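Local coordinates for hydroxynitrile lyase (Passiflora edulis, PDB 5XZT) that cleaves cyanohydrins to hydrogen cyanide and a carbonyl compound, working as a homodimer of the dimeric alpha+beta barrel (Dabb) family, at the interface of chains A and B. Residues are numbered along the deposited sequence; one frame, centred on the assembly and turned at random. Chains: chain A/B, Hydroxynitrile lyase.

The interface of chains A and B. Residues chain A 7, 72, 75, 102-103; chain B 50, 54.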
loop_
_atom_site.group_PDB
_atom_site.type_symbol
_atom_site.label_atom_id
_atom_site.label_comp_id
_atom_site.label_asym_id
_atom_site.label_seq_id
_atom_site.Cartn_x
_atom_site.Cartn_y
_atom_site.Cartn_z
ATOM N N VAL A 7 8.049 -9.516 4.914
ATOM C CA VAL A 7 6.617 -9.195 4.835
ATOM C C VAL A 7 6.454 -7.684 4.801
ATOM O O VAL A 7 7.095 -6.992 5.589
ATOM C CB VAL A 7 5.868 -9.787 6.054
ATOM C CG1 VAL A 7 4.410 -9.343 6.096
ATOM C CG2 VAL A 7 5.953 -11.304 6.027
ATOM N N VAL A 72 6.598 -13.084 9.533
ATOM C CA VAL A 72 5.282 -13.071 10.192
ATOM C C VAL A 72 5.419 -13.216 11.713
ATOM O O VAL A 72 4.691 -12.566 12.464
ATOM C CB VAL A 72 4.348 -14.165 9.605
ATOM C CG1 VAL A 72 3.165 -14.493 10.516
ATOM C CG2 VAL A 72 3.854 -13.713 8.253
ATOM N N PHE A 75 6.197 -9.833 12.977
ATOM C CA PHE A 75 4.993 -9.013 12.881
ATOM C C PHE A 75 4.016 -9.264 14.028
ATOM O O PHE A 75 3.532 -8.315 14.663
ATOM C CB PHE A 75 4.278 -9.201 11.528
ATOM C CG PHE A 75 2.971 -8.475 11.461
ATOM C CD1 PHE A 75 2.943 -7.085 11.389
ATOM C CD2 PHE A 75 1.769 -9.161 11.541
ATOM C CE1 PHE A 75 1.741 -6.391 11.367
ATOM C CE2 PHE A 75 0.561 -8.474 11.509
ATOM C CZ PHE A 75 0.547 -7.090 11.426
ATOM N N ASN A 102 -1.121 -7.507 4.331
ATOM C CA ASN A 102 0.161 -8.045 4.793
ATOM C C ASN A 102 0.571 -9.083 3.778
ATOM O O ASN A 102 -0.211 -9.985 3.493
ATOM C CB ASN A 102 -0.018 -8.716 6.147
ATOM C CG ASN A 102 -0.295 -7.731 7.240
ATOM O OD1 ASN A 102 0.590 -6.975 7.622
ATOM N ND2 ASN A 102 -1.515 -7.732 7.755
ATOM N N TYR A 103 1.777 -8.975 3.224
ATOM C CA TYR A 103 2.177 -9.903 2.156
ATOM C C TYR A 103 3.663 -10.124 2.077
ATOM O O TYR A 103 4.463 -9.224 2.379
ATOM C CB TYR A 103 1.653 -9.421 0.790
ATOM C CG TYR A 103 2.067 -8.017 0.429
ATOM C CD1 TYR A 103 1.343 -6.930 0.903
ATOM C CD2 TYR A 103 3.162 -7.772 -0.401
ATOM C CE1 TYR A 103 1.696 -5.641 0.580
ATOM C CE2 TYR A 103 3.526 -6.463 -0.737
ATOM C CZ TYR A 103 2.775 -5.413 -0.232
ATOM O OH TYR A 103 3.069 -4.110 -0.529
ATOM N N LEU B 50 -1.958 -12.165 3.310
ATOM C CA LEU B 50 -1.755 -13.363 4.113
ATOM C C LEU B 50 -3.006 -13.886 4.770
ATOM O O LEU B 50 -3.001 -15.009 5.251
ATOM C CB LEU B 50 -0.675 -13.128 5.166
ATOM C CG LEU B 50 0.712 -13.115 4.524
ATOM C CD1 LEU B 50 1.713 -12.444 5.450
ATOM C CD2 LEU B 50 1.166 -14.519 4.152
ATOM N N VAL B 54 -3.304 -13.733 10.058
ATOM C CA VAL B 54 -2.304 -12.732 10.346
ATOM C C VAL B 54 -2.987 -11.428 10.778
ATOM O O VAL B 54 -2.631 -10.870 11.808
ATOM C CB VAL B 54 -1.371 -12.570 9.128
ATOM C CG1 VAL B 54 -0.451 -11.376 9.276
ATOM C CG2 VAL B 54 -0.586 -13.859 8.927
#
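B:Leu50 meets A:Asn102 at the dimer interface of the stress-responsive A/B barrel (Dabb) domain of this lyase, here a variant lacking its C-terminal peptide, where a loop of one subunit packs on strand 97-104 and helix 72-79 of the other. A backbone hydrogen bond joins them: the amide N of B:Leu50 donates to the carbonyl O of A:Asn102 at 2.8 Å. The donor lies almost on the extension of the carbonyl bond (170° at the oxygen), while the angle at the hydrogen is a more bent 140°. CG of B:Leu50 also rests 3.4 Å from the O of A:Asn102, bringing an apolar branch point against the acceptor.

From there CD1 of B:Leu50 runs past A:Val72 in the opposite sense, touching its CG2 at 3.7 Å, and faces CG1 of A:Val7 tip to tip at 4.2 Å. An alanine in place of B:Leu50 could keep the amide bond but would probably leave CG2 of A:Val72 and CG1 of A:Val7 without their methyl partner and open a gap between helix 72-79 and strand 7-15.

B:Val54 supplies the second apolar prong. Its CG1, trans to the main-chain nitrogen (chi1 170°), meets CE2 of A:Phe75 at 3.8 Å and CD2 at nearly the same separation, touching these neighbouring carbons from outside the ring, off its plane. CG2, the other branch, looks toward CG1 of A:Val72 at 4.1 Å.

On the same side of the ring as B:Val54, the amide OD1 of A:Asn102 sits 3.8 Å above the plane of the A:Phe75 ring, displaced toward its rim; CB and ND2 of A:Asn102 also border CG1 of B:Val54, each at 4.1 Å. That packing within one subunit probably helps set the ring's position against B:Val54. Two-fold symmetry repeats the arrangement with the chains exchanged.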